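PDB 4MTN: transcription termination factor NusA from Planctomyces limnophilus, which probably participates in both transcription termination and antitermination, binding the core RNA polymerase and nascent RNA as a monomer. Local coordinates for residues Ser36-His41 against Glu46-His51; Gln324-Tyr329 against Glu338-Leu343; Gln263-Glu268 against Gly296-Leu301; Lys23-Glu28 against Arg94-Asp99; Cys273-Arg278 against Ser355-Asp360. All coordinates share one frame; numbering follows the deposited sequence.

Contact 1 (Ser36-His41 against Glu46-His51); sequences SAARKH and EVIEVH
Ile48 carries the whole meeting of these two segments, reaching Ala38 and Arg39 of helix 23-42 from the strand that follows it. Read from its start, the second segment first ties itself to its own sheet: Val47 N is hydrogen-bonded to Asn64 OD1, and its backbone also pairs with that of Asn64. Next, Ile48 CB points toward the helix, and the two branches divide the work. CG2, anti to the backbone N, comes up to Ala38 CB at 3.9 Å. The other branch extends through CG1, and its tip CD1 ends against the helix backbone, 3.5 Å from Ala38 O and 3.7 Å from Arg39 CA; the long Arg39 chain runs obliquely across it, with CG 4.2 Å from that same CD1. No hydrogen bond links the segments; they meet through the Ile48 methyls, packed on Ala38 CB and on the helix backbone.

The arrangement is a helix laid on an edge strand of the small antiparallel sheet in the NusA N-terminal domain, the strand order being 48-52, 59-63, 66-67. Glu49 next pairs its backbone with Lys62. Val50 again points toward the helix but meets Ile34 and Leu35, one turn earlier than Ala38, while the backbone of His51 pairs with Met60. On the helix side, Ala38 is also covered by Ile76 of helix 70-78.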
# COMPACT_ATOMS: atom_id res chain seq x y z
N SER A 36 4.82 -13.31 36.55
CA SER A 36 4.80 -11.96 37.08
C SER A 36 4.74 -11.97 38.60
O SER A 36 5.36 -11.13 39.27
CB SER A 36 3.62 -11.17 36.52
OG SER A 36 3.77 -10.96 35.12
N ALA A 37 4.00 -12.93 39.15
CA ALA A 37 3.91 -13.08 40.60
C ALA A 37 5.24 -13.56 41.18
O ALA A 37 5.59 -13.22 42.31
CB ALA A 37 2.80 -14.06 40.95
N ALA A 38 5.97 -14.33 40.39
CA ALA A 38 7.28 -14.83 40.80
C ALA A 38 8.33 -13.74 40.69
O ALA A 38 9.26 -13.68 41.50
CB ALA A 38 7.67 -16.04 39.97
N ARG A 39 8.19 -12.87 39.69
CA ARG A 39 9.12 -11.76 39.50
C ARG A 39 9.06 -10.78 40.66
O ARG A 39 10.09 -10.28 41.11
CB ARG A 39 8.82 -11.03 38.19
CG ARG A 39 9.32 -11.72 36.93
CD ARG A 39 9.34 -10.74 35.76
NE ARG A 39 9.65 -11.40 34.50
CZ ARG A 39 8.75 -11.71 33.57
NH1 ARG A 39 7.46 -11.43 33.78
NH2 ARG A 39 9.12 -12.30 32.45
N LYS A 40 7.85 -10.50 41.13
CA LYS A 40 7.66 -9.54 42.21
C LYS A 40 8.20 -10.08 43.53
O LYS A 40 8.78 -9.33 44.32
CB LYS A 40 6.18 -9.18 42.36
CG LYS A 40 5.92 -7.94 43.19
CD LYS A 40 4.44 -7.64 43.32
CE LYS A 40 3.73 -8.70 44.15
NZ LYS A 40 2.30 -8.37 44.37
N HIS A 41 8.01 -11.37 43.77
CA HIS A 41 8.47 -12.00 45.00
C HIS A 41 9.99 -12.17 45.05
O HIS A 41 10.64 -11.74 46.00
CB HIS A 41 7.79 -13.35 45.19
CG HIS A 41 8.20 -14.07 46.44
ND1 HIS A 41 9.23 -14.99 46.46
CD2 HIS A 41 7.73 -14.00 47.70
CE1 HIS A 41 9.37 -15.45 47.69
NE2 HIS A 41 8.47 -14.87 48.46
N GLU A 46 17.24 -12.83 39.78
CA GLU A 46 17.29 -14.22 39.31
C GLU A 46 16.47 -14.43 38.05
O GLU A 46 15.39 -13.86 37.89
CB GLU A 46 16.80 -15.16 40.42
N VAL A 47 16.98 -15.27 37.15
CA VAL A 47 16.26 -15.64 35.94
C VAL A 47 15.11 -16.59 36.30
O VAL A 47 15.33 -17.62 36.93
CB VAL A 47 17.18 -16.32 34.91
CG1 VAL A 47 16.39 -16.74 33.68
CG2 VAL A 47 18.32 -15.39 34.52
N ILE A 48 13.90 -16.23 35.89
CA ILE A 48 12.72 -17.01 36.25
C ILE A 48 12.01 -17.56 35.02
O ILE A 48 11.79 -16.85 34.04
CB ILE A 48 11.73 -16.18 37.08
CG1 ILE A 48 12.47 -15.40 38.18
CG2 ILE A 48 10.66 -17.07 37.70
CD1 ILE A 48 11.56 -14.54 39.03
N GLU A 49 11.64 -18.84 35.09
CA GLU A 49 10.86 -19.47 34.03
C GLU A 49 9.75 -20.32 34.64
O GLU A 49 9.93 -20.92 35.70
CB GLU A 49 11.76 -20.32 33.13
CG GLU A 49 12.57 -21.37 33.87
CD GLU A 49 13.51 -22.14 32.96
OE1 GLU A 49 13.59 -21.79 31.76
OE2 GLU A 49 14.15 -23.10 33.43
N VAL A 50 8.61 -20.36 33.97
CA VAL A 50 7.46 -21.09 34.48
C VAL A 50 6.82 -21.96 33.41
O VAL A 50 6.66 -21.54 32.26
CB VAL A 50 6.40 -20.11 35.06
CG1 VAL A 50 6.02 -19.06 34.04
CG2 VAL A 50 5.17 -20.87 35.56
N HIS A 51 6.47 -23.19 33.78
CA HIS A 51 5.78 -24.10 32.87
C HIS A 51 4.66 -24.84 33.58
O HIS A 51 4.84 -25.33 34.70
CB HIS A 51 6.77 -25.10 32.26
CG HIS A 51 6.10 -26.22 31.53
ND1 HIS A 51 5.35 -26.03 30.39
CD2 HIS A 51 6.08 -27.55 31.77
CE1 HIS A 51 4.89 -27.19 29.97
NE2 HIS A 51 5.31 -28.13 30.79

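Contact 2 (Gln324-Tyr329 against Glu338-Leu343); sequences QAVVAY and ELAEGL
Tyr329 and Ala340 meet at their first side-chain carbons, CB to CB at 3.9 Å, where the two helices draw close. From that CB the tyrosine places CG beside its own backbone N (chi1 -72°), which leads the ring along the second helix. The CD2 edge is the side that is used: CD2 lies 4.0 Å from Leu343 CD1, an oblique approach, while Ala340 O sits at the ring edge near its plane. One atom further out, CE2 comes within 4.1 Å of Leu343 CB. At the tip, OH is hydrogen-bonded to Ser350 O, which ties down the polar end beyond the apolar stretch.

These helices belong to the helix-hairpin-helix domain. Their segment axes approach to 8.6 Å at an angle of 136°, about midway between perpendicular and antiparallel, and the closest CA pair is Val326 with Ala340. The short side chain of Ala340 is consistent with this close approach: its CB rests 3.9 Å from Val326 O as well as on the tyrosine. On the more exposed side, Val326 CG1 lies 4.0 Å from Glu341 CG, the aliphatic part of an extended glutamate chain. Leu354 of helix 351-355 touches both Tyr329 and Leu343.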
# COMPACT_ATOMS: atom_id res chain seq x y z
N GLN A 324 11.05 27.43 -26.75
CA GLN A 324 10.78 28.33 -25.64
C GLN A 324 11.64 28.00 -24.42
O GLN A 324 12.01 28.89 -23.66
CB GLN A 324 9.30 28.30 -25.26
CG GLN A 324 8.37 28.79 -26.36
CD GLN A 324 6.91 28.69 -25.97
OE1 GLN A 324 6.58 28.40 -24.82
NE2 GLN A 324 6.03 28.95 -26.93
N ALA A 325 11.94 26.72 -24.24
CA ALA A 325 12.72 26.27 -23.09
C ALA A 325 14.16 26.78 -23.15
O ALA A 325 14.75 27.08 -22.11
CB ALA A 325 12.70 24.75 -23.01
N VAL A 326 14.71 26.89 -24.35
CA VAL A 326 16.06 27.40 -24.53
C VAL A 326 16.12 28.89 -24.22
O VAL A 326 17.02 29.35 -23.52
CB VAL A 326 16.57 27.16 -25.97
CG1 VAL A 326 17.95 27.77 -26.15
CG2 VAL A 326 16.60 25.67 -26.28
N VAL A 327 15.16 29.64 -24.74
CA VAL A 327 15.09 31.08 -24.51
C VAL A 327 14.83 31.38 -23.03
O VAL A 327 15.40 32.32 -22.47
CB VAL A 327 13.98 31.73 -25.36
CG1 VAL A 327 13.95 33.24 -25.14
CG2 VAL A 327 14.19 31.42 -26.84
N ALA A 328 13.99 30.57 -22.41
CA ALA A 328 13.66 30.74 -21.00
C ALA A 328 14.87 30.48 -20.10
O ALA A 328 15.15 31.24 -19.18
CB ALA A 328 12.50 29.83 -20.61
N TYR A 329 15.58 29.39 -20.38
CA TYR A 329 16.74 29.01 -19.58
C TYR A 329 17.90 29.98 -19.77
O TYR A 329 18.72 30.16 -18.88
CB TYR A 329 17.19 27.59 -19.94
CG TYR A 329 16.27 26.50 -19.43
CD1 TYR A 329 15.35 26.76 -18.43
CD2 TYR A 329 16.33 25.22 -19.96
CE1 TYR A 329 14.51 25.77 -17.96
CE2 TYR A 329 15.49 24.22 -19.50
CZ TYR A 329 14.58 24.50 -18.51
OH TYR A 329 13.74 23.51 -18.05
N GLU A 338 24.62 27.09 -24.90
CA GLU A 338 25.02 25.70 -25.08
C GLU A 338 24.49 24.82 -23.96
O GLU A 338 23.99 23.72 -24.21
CB GLU A 338 26.55 25.60 -25.15
N LEU A 339 24.59 25.30 -22.73
CA LEU A 339 24.09 24.56 -21.57
C LEU A 339 22.57 24.51 -21.57
O LEU A 339 21.97 23.50 -21.19
CB LEU A 339 24.59 25.19 -20.27
CG LEU A 339 24.06 24.57 -18.97
CD1 LEU A 339 24.39 23.08 -18.92
CD2 LEU A 339 24.62 25.28 -17.76
N ALA A 340 21.94 25.60 -22.01
CA ALA A 340 20.49 25.66 -22.10
C ALA A 340 19.97 24.63 -23.09
O ALA A 340 18.98 23.95 -22.83
CB ALA A 340 20.04 27.06 -22.51
N GLU A 341 20.65 24.51 -24.23
CA GLU A 341 20.28 23.53 -25.24
C GLU A 341 20.54 22.11 -24.75
O GLU A 341 19.83 21.17 -25.13
CB GLU A 341 21.06 23.77 -26.54
CG GLU A 341 20.58 24.98 -27.33
CD GLU A 341 21.39 25.22 -28.58
OE1 GLU A 341 22.37 24.47 -28.81
OE2 GLU A 341 21.06 26.15 -29.35
N GLY A 342 21.55 21.95 -23.90
CA GLY A 342 21.87 20.66 -23.32
C GLY A 342 20.77 20.16 -22.40
O GLY A 342 20.42 18.98 -22.41
N LEU A 343 20.23 21.07 -21.60
CA LEU A 343 19.14 20.75 -20.68
C LEU A 343 17.89 20.34 -21.44
O LEU A 343 17.24 19.35 -21.10
CB LEU A 343 18.84 21.94 -19.77
CG LEU A 343 19.91 22.32 -18.74
CD1 LEU A 343 19.60 23.68 -18.14
CD2 LEU A 343 20.00 21.26 -17.65

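Contact 3 (Gln263-Glu268 against Gly296-Leu301); sequences QPSEVE and GQNVRL
With CG anti to the backbone N (chi1 -168°), Asn298 sends its amide off the first turn of helix 297-306 toward Gln263 and Ser265, whose OG (chi1 68°) stands between its own backbone N and carbonyl carbon. The helix follows a Gly-Lys-Arg-Gly sequence ending at Gly296, the N-cap residue, consistent with the GXXG loop of a KH domain, where such loops commonly meet nucleic acid. The opposing segment, which has a cis peptide bond between Gln263 and Pro264, joins helix 254-261 to strand 269-273.

The approach is polar and sparse. Asn298 OD1 stands 3.3 Å from the backbone Gln263 O, and Lys209 NZ of strand 207-214 makes weak hydrogen bonds to both. Asn298 ND2 is 4.1 Å from Ser265 OG, but each has its stronger partner elsewhere: ND2 is hydrogen-bonded to Ala291 O of helix 285-292, and OG to Met262 O. The buried amide thus ties its own helix to the preceding one while facing the loop. A leucine in its place would probably leave Ala291 O without this donor and Lys209 with one oxygen fewer to bind. Ser265 is packed in turn by Leu290 and Ala291. Beyond it, Glu266 N is hydrogen-bonded to Gln287 OE1.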
# COMPACT_ATOMS: atom_id res chain seq x y z
N GLN A 263 -2.76 2.24 -23.99
CA GLN A 263 -3.99 1.83 -24.66
C GLN A 263 -5.21 2.40 -23.93
O GLN A 263 -5.16 2.61 -22.72
CB GLN A 263 -4.08 0.30 -24.74
CG GLN A 263 -3.07 -0.33 -25.70
CD GLN A 263 -3.36 -0.02 -27.15
OE1 GLN A 263 -4.51 0.24 -27.53
NE2 GLN A 263 -2.33 -0.05 -27.98
N PRO A 264 -6.32 2.64 -24.66
CA PRO A 264 -6.59 2.40 -26.08
C PRO A 264 -5.83 3.32 -27.05
O PRO A 264 -5.75 3.00 -28.23
CB PRO A 264 -8.10 2.66 -26.20
CG PRO A 264 -8.62 2.64 -24.80
CD PRO A 264 -7.51 3.16 -23.96
N SER A 265 -5.30 4.43 -26.56
CA SER A 265 -4.64 5.41 -27.42
C SER A 265 -3.42 4.83 -28.14
O SER A 265 -2.74 3.95 -27.62
CB SER A 265 -4.23 6.64 -26.62
OG SER A 265 -3.20 6.33 -25.70
N GLU A 266 -3.16 5.35 -29.34
CA GLU A 266 -2.00 4.92 -30.12
C GLU A 266 -0.83 5.88 -29.93
O GLU A 266 -1.03 7.10 -29.84
CB GLU A 266 -2.37 4.81 -31.60
CG GLU A 266 -3.46 3.79 -31.90
CD GLU A 266 -3.76 3.67 -33.38
OE1 GLU A 266 -3.21 4.47 -34.17
OE2 GLU A 266 -4.55 2.78 -33.76
N VAL A 267 0.38 5.34 -29.88
CA VAL A 267 1.57 6.13 -29.60
C VAL A 267 2.53 6.16 -30.78
O VAL A 267 2.85 5.13 -31.36
CB VAL A 267 2.31 5.58 -28.36
CG1 VAL A 267 3.64 6.29 -28.17
CG2 VAL A 267 1.44 5.73 -27.12
N GLU A 268 2.99 7.36 -31.13
CA GLU A 268 3.96 7.53 -32.21
C GLU A 268 5.38 7.26 -31.73
O GLU A 268 6.01 6.29 -32.14
CB GLU A 268 3.86 8.94 -32.81
CG GLU A 268 2.74 9.12 -33.82
CD GLU A 268 1.36 9.05 -33.19
OE1 GLU A 268 1.25 9.27 -31.96
OE2 GLU A 268 0.38 8.78 -33.92
N GLY A 296 -7.66 12.54 -16.45
CA GLY A 296 -6.24 12.24 -16.57
C GLY A 296 -5.94 10.85 -16.05
O GLY A 296 -4.78 10.51 -15.79
N GLN A 297 -6.99 10.05 -15.89
CA GLN A 297 -6.90 8.72 -15.31
C GLN A 297 -5.97 7.78 -16.09
O GLN A 297 -5.19 7.04 -15.50
CB GLN A 297 -8.29 8.09 -15.22
CG GLN A 297 -8.35 6.79 -14.45
CD GLN A 297 -9.70 6.12 -14.54
OE1 GLN A 297 -10.24 5.93 -15.63
NE2 GLN A 297 -10.26 5.75 -13.39
N ASN A 298 -6.07 7.82 -17.42
CA ASN A 298 -5.32 6.93 -18.29
C ASN A 298 -3.80 6.99 -18.07
O ASN A 298 -3.19 6.00 -17.68
CB ASN A 298 -5.64 7.22 -19.76
CG ASN A 298 -5.11 6.14 -20.69
OD1 ASN A 298 -5.22 4.95 -20.41
ND2 ASN A 298 -4.52 6.57 -21.80
N VAL A 299 -3.22 8.15 -18.36
CA VAL A 299 -1.78 8.35 -18.19
C VAL A 299 -1.34 8.09 -16.75
O VAL A 299 -0.29 7.48 -16.51
CB VAL A 299 -1.36 9.79 -18.59
CG1 VAL A 299 0.10 10.03 -18.27
CG2 VAL A 299 -1.62 10.02 -20.06
N ARG A 300 -2.15 8.55 -15.81
CA ARG A 300 -1.89 8.38 -14.38
C ARG A 300 -1.69 6.90 -14.03
O ARG A 300 -0.75 6.54 -13.33
CB ARG A 300 -3.03 8.97 -13.56
CG ARG A 300 -2.72 9.18 -12.09
CD ARG A 300 -3.97 9.63 -11.36
NE ARG A 300 -4.75 10.58 -12.15
CZ ARG A 300 -6.03 10.86 -11.95
NH1 ARG A 300 -6.69 10.26 -10.96
NH2 ARG A 300 -6.66 11.73 -12.72
N LEU A 301 -2.60 6.06 -14.53
CA LEU A 301 -2.51 4.62 -14.30
C LEU A 301 -1.35 4.01 -15.09
O LEU A 301 -0.67 3.10 -14.61
CB LEU A 301 -3.82 3.94 -14.68
CG LEU A 301 -5.01 4.21 -13.76
CD1 LEU A 301 -6.27 3.54 -14.29
CD2 LEU A 301 -4.70 3.73 -12.34

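Contact 4 (Lys23-Glu28 against Arg94-Asp99); sequences KEIVFE and REAERD
Within the NusA N-terminal domain, the start of helix 23-42 packs across the long helix 87-105 through Ile25, Ala96 and Glu97. The segment axes come to 8.3 Å at an angle of 124°, and Ile25 and Glu97 are the nearest pair by CA.

Ile25 makes the main contact from the first helix. Its CG2 branch, anti to the backbone N, lies beside the helix backbone, 3.5 Å from Glu97 N, and meets Glu97 CB at 3.9 Å. Ala96 CB also packs here, 4.0 Å from that CG2 and 3.8 Å from Ile25 O; a turn further on, Glu28 CB reaches the same methyl at 4.3 Å. Two residues of helix 23-42 thus bracket the methyl.

Of the Glu97 side chain, CB is the part that meets Ile25. Its extended chain leads the carboxylate away, past Ile21, to an intrahelical salt bridge with Arg94, whose chain packs on Lys19. Arg98 forms a salt bridge to Asp99, with a weak hydrogen bond, and a long ion pair to Glu95. In the Arg94 pair, NH1 donates to Glu97 OE1 over 2.8 Å with an N-H...O angle of 154°, meeting the oxygen on its syn side, 20° out of the carboxylate plane.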
# COMPACT_ATOMS: atom_id res chain seq x y z
N LYS A 23 -7.64 -23.55 25.20
CA LYS A 23 -6.86 -23.77 26.42
C LYS A 23 -5.40 -23.34 26.31
O LYS A 23 -4.85 -22.77 27.25
CB LYS A 23 -6.91 -25.25 26.82
CG LYS A 23 -8.22 -25.69 27.46
CD LYS A 23 -8.09 -27.09 28.04
CE LYS A 23 -9.33 -27.48 28.84
NZ LYS A 23 -10.54 -27.55 27.98
N GLU A 24 -4.79 -23.61 25.16
CA GLU A 24 -3.37 -23.35 24.97
C GLU A 24 -3.02 -21.87 25.16
O GLU A 24 -1.95 -21.54 25.67
CB GLU A 24 -2.92 -23.82 23.58
CG GLU A 24 -1.41 -23.90 23.42
CD GLU A 24 -0.76 -24.86 24.39
OE1 GLU A 24 -1.41 -25.86 24.78
OE2 GLU A 24 0.40 -24.62 24.78
N ILE A 25 -3.94 -21.00 24.75
CA ILE A 25 -3.76 -19.57 24.96
C ILE A 25 -3.93 -19.24 26.44
O ILE A 25 -3.18 -18.43 27.00
CB ILE A 25 -4.76 -18.74 24.13
CG1 ILE A 25 -4.52 -18.96 22.64
CG2 ILE A 25 -4.66 -17.27 24.47
CD1 ILE A 25 -5.40 -18.11 21.74
N VAL A 26 -4.90 -19.88 27.08
CA VAL A 26 -5.18 -19.67 28.49
C VAL A 26 -4.01 -20.14 29.36
O VAL A 26 -3.62 -19.45 30.30
CB VAL A 26 -6.46 -20.40 28.93
CG1 VAL A 26 -6.76 -20.13 30.40
CG2 VAL A 26 -7.63 -19.97 28.06
N PHE A 27 -3.46 -21.30 29.04
CA PHE A 27 -2.30 -21.83 29.75
C PHE A 27 -1.14 -20.85 29.72
O PHE A 27 -0.50 -20.60 30.74
CB PHE A 27 -1.87 -23.18 29.17
CG PHE A 27 -2.62 -24.36 29.73
CD1 PHE A 27 -2.35 -24.82 31.00
CD2 PHE A 27 -3.57 -25.01 28.97
CE1 PHE A 27 -3.04 -25.91 31.52
CE2 PHE A 27 -4.26 -26.10 29.47
CZ PHE A 27 -3.99 -26.55 30.75
N GLU A 28 -0.87 -20.31 28.53
CA GLU A 28 0.19 -19.32 28.37
C GLU A 28 -0.09 -18.07 29.20
O GLU A 28 0.83 -17.47 29.76
CB GLU A 28 0.34 -18.93 26.89
CG GLU A 28 0.96 -20.02 26.03
CD GLU A 28 1.04 -19.62 24.56
OE1 GLU A 28 0.10 -18.95 24.08
OE2 GLU A 28 2.03 -19.98 23.90
N ARG A 94 -5.54 -12.30 27.69
CA ARG A 94 -5.89 -11.50 26.53
C ARG A 94 -4.62 -11.03 25.81
O ARG A 94 -4.61 -10.86 24.59
CB ARG A 94 -6.74 -10.29 26.93
CG ARG A 94 -8.16 -10.65 27.36
CD ARG A 94 -8.93 -11.31 26.23
NE ARG A 94 -10.30 -11.65 26.62
CZ ARG A 94 -11.16 -12.29 25.84
NH1 ARG A 94 -10.81 -12.65 24.62
NH2 ARG A 94 -12.38 -12.56 26.29
N GLU A 95 -3.56 -10.81 26.58
CA GLU A 95 -2.28 -10.41 26.03
C GLU A 95 -1.68 -11.57 25.24
O GLU A 95 -1.03 -11.36 24.21
CB GLU A 95 -1.33 -9.97 27.14
CG GLU A 95 -0.11 -9.21 26.67
CD GLU A 95 0.59 -8.48 27.80
OE1 GLU A 95 0.11 -8.55 28.95
OE2 GLU A 95 1.63 -7.82 27.54
N ALA A 96 -1.90 -12.79 25.72
CA ALA A 96 -1.44 -13.99 25.03
C ALA A 96 -2.23 -14.21 23.75
O ALA A 96 -1.67 -14.59 22.72
CB ALA A 96 -1.55 -15.20 25.95
N GLU A 97 -3.54 -13.98 23.83
CA GLU A 97 -4.42 -14.11 22.67
C GLU A 97 -4.03 -13.12 21.58
O GLU A 97 -4.00 -13.46 20.40
CB GLU A 97 -5.88 -13.89 23.08
CG GLU A 97 -6.88 -14.04 21.94
CD GLU A 97 -8.27 -13.59 22.33
OE1 GLU A 97 -8.40 -12.77 23.27
OE2 GLU A 97 -9.24 -14.05 21.69
N ARG A 98 -3.73 -11.89 21.99
CA ARG A 98 -3.32 -10.85 21.06
C ARG A 98 -2.00 -11.21 20.38
O ARG A 98 -1.83 -11.00 19.18
CB ARG A 98 -3.21 -9.50 21.78
CG ARG A 98 -2.46 -8.42 21.02
CD ARG A 98 -1.07 -8.20 21.59
NE ARG A 98 -1.11 -7.44 22.84
CZ ARG A 98 -0.05 -7.21 23.61
NH1 ARG A 98 1.14 -7.68 23.26
NH2 ARG A 98 -0.19 -6.50 24.72
N ASP A 99 -1.07 -11.77 21.15
CA ASP A 99 0.22 -12.20 20.62
C ASP A 99 0.06 -13.32 19.61
O ASP A 99 0.77 -13.37 18.60
CB ASP A 99 1.14 -12.65 21.76
CG ASP A 99 1.71 -11.48 22.55
OD1 ASP A 99 1.27 -10.33 22.32
OD2 ASP A 99 2.60 -11.71 23.39

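Contact 5 (Cys273-Arg278 against Ser355-Asp360); sequences CPMLGR and SVIEPD
One face of the Arg278 guanidinium is covered by a methyl of Leu276, CD1 standing 3.5 Å above the plane and offset toward the rim, while the other methyl of that leucine, CD2, meets Val356 CG2 at 3.8 Å. Arg278 is itself held by a salt bridge from NH2 to Asp353 OD1, a residue shortly before Val356. Leu276 thus lies between the Arg278 guanidinium and Val356, its side chain crossing that of Val356 at about a right angle.

The second pair is differently built. Met275, present as selenomethionine, runs alongside Ile357 and points the same way. Its chain turns about the CG-SE bond (chi3 55°), bringing the terminal CE onto the isoleucine: CE lies 3.8 Å from Ile357 CG1 and equally far from CD1. Both contacts are apolar, and no hydrogen bond crosses between the segments. Phe348 touches Met275, Leu276 and Ile357, closing a small apolar patch, while Met365 covers Met275 from helix 359-366.

The loop keeps its shape through its own backbone: Cys273 N donates to Arg278 O at 2.7 Å, and Arg278 N returns a bond to Cys273 O at 3.0 Å. Gly277, with phi at 59°, faces Cys273 together with Arg278. This is the G1 beta bulge of a hairpin between strands 269-273 and 278-282, here docked by its loop onto the helix-hairpin-helix domain.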
# COMPACT_ATOMS: atom_id res chain seq x y z
N CYS A 273 13.63 9.96 -20.66
CA CYS A 273 14.38 11.03 -20.01
C CYS A 273 14.79 10.61 -18.60
O CYS A 273 14.12 10.96 -17.63
CB CYS A 273 13.56 12.32 -19.96
SG CYS A 273 12.93 12.89 -21.56
N PRO A 274 15.89 9.84 -18.50
CA PRO A 274 16.36 9.25 -17.24
C PRO A 274 16.60 10.26 -16.12
O PRO A 274 16.36 9.94 -14.95
CB PRO A 274 17.68 8.58 -17.65
CG PRO A 274 17.54 8.33 -19.11
CD PRO A 274 16.76 9.50 -19.63
N MSE A 275 17.07 11.45 -16.46
CA MSE A 275 17.40 12.46 -15.46
C MSE A 275 16.17 12.98 -14.73
O MSE A 275 16.23 13.29 -13.54
CB MSE A 275 18.16 13.62 -16.10
CG MSE A 275 19.57 13.27 -16.52
SE MSE A 275 20.59 14.82 -17.12
CE MSE A 275 20.36 15.96 -15.55
N LEU A 276 15.06 13.09 -15.44
CA LEU A 276 13.80 13.51 -14.83
C LEU A 276 12.96 12.32 -14.41
O LEU A 276 11.88 12.48 -13.83
CB LEU A 276 13.01 14.40 -15.79
CG LEU A 276 13.43 15.87 -15.85
CD1 LEU A 276 12.66 16.60 -16.93
CD2 LEU A 276 13.22 16.53 -14.49
N GLY A 277 13.44 11.11 -14.71
CA GLY A 277 12.70 9.90 -14.45
C GLY A 277 11.38 9.93 -15.20
O GLY A 277 10.34 9.50 -14.68
N ARG A 278 11.42 10.44 -16.42
CA ARG A 278 10.22 10.72 -17.19
C ARG A 278 10.26 10.09 -18.58
O ARG A 278 11.27 10.18 -19.28
CB ARG A 278 10.02 12.23 -17.30
CG ARG A 278 8.94 12.66 -18.28
CD ARG A 278 8.99 14.16 -18.52
NE ARG A 278 8.87 14.91 -17.27
CZ ARG A 278 9.07 16.22 -17.16
NH1 ARG A 278 9.41 16.93 -18.23
NH2 ARG A 278 8.93 16.83 -15.99
N SER A 355 14.39 22.94 -11.56
CA SER A 355 14.52 23.12 -10.12
C SER A 355 14.72 21.79 -9.40
O SER A 355 15.35 21.73 -8.34
CB SER A 355 13.30 23.84 -9.55
OG SER A 355 12.11 23.11 -9.79
N VAL A 356 14.19 20.72 -9.99
CA VAL A 356 14.29 19.40 -9.39
C VAL A 356 15.49 18.61 -9.91
O VAL A 356 15.66 17.44 -9.58
CB VAL A 356 13.00 18.57 -9.62
CG1 VAL A 356 11.79 19.31 -9.07
CG2 VAL A 356 12.82 18.28 -11.11
N ILE A 357 16.30 19.25 -10.75
CA ILE A 357 17.48 18.60 -11.32
C ILE A 357 18.46 18.18 -10.22
O ILE A 357 18.52 18.80 -9.16
CB ILE A 357 18.20 19.51 -12.34
CG1 ILE A 357 19.05 18.67 -13.30
CG2 ILE A 357 19.08 20.54 -11.64
CD1 ILE A 357 19.83 19.48 -14.31
N GLU A 358 19.20 17.11 -10.48
CA GLU A 358 20.25 16.69 -9.57
C GLU A 358 21.45 17.62 -9.72
O GLU A 358 21.96 17.79 -10.83
CB GLU A 358 20.65 15.24 -9.85
CG GLU A 358 21.60 14.64 -8.82
CD GLU A 358 20.93 14.37 -7.49
OE1 GLU A 358 19.68 14.29 -7.46
OE2 GLU A 358 21.65 14.22 -6.48
N PRO A 359 21.88 18.23 -8.61
CA PRO A 359 23.01 19.17 -8.61
C PRO A 359 24.26 18.59 -9.24
O PRO A 359 24.92 19.27 -10.03
CB PRO A 359 23.23 19.44 -7.11
CG PRO A 359 21.90 19.20 -6.50
CD PRO A 359 21.28 18.08 -7.27
N ASP A 360 24.58 17.34 -8.91
CA ASP A 360 25.77 16.68 -9.44
C ASP A 360 25.72 16.56 -10.96
O ASP A 360 26.72 16.77 -11.64
CB ASP A 360 25.92 15.28 -8.82
CG ASP A 360 25.69 15.29 -7.33
OD1 ASP A 360 25.90 16.34 -6.69
OD2 ASP A 360 25.30 14.23 -6.78

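The five contacts fall into two groups on either end of an elongated chain; contacts 1 and 2 have centres about 74 Å apart. Contacts 1 and 4 share helix 23-42, with centres about 18 Å apart, and contact 1 is nested in the loop that contact 4 closes. At the other end, contacts 2 and 5 touch: Leu343 CD2 lies 3.8 Å from Ile357 CD1, so the helix pair continues into the hairpin interface. Contact 3 lies about 23 Å from contact 5 between centres and about 9 Å at the nearest atoms; their segments alternate along the chain, the hairpin following the loop of contact 3. Contact 3 is the one beside the probable RNA-binding GXXG loop.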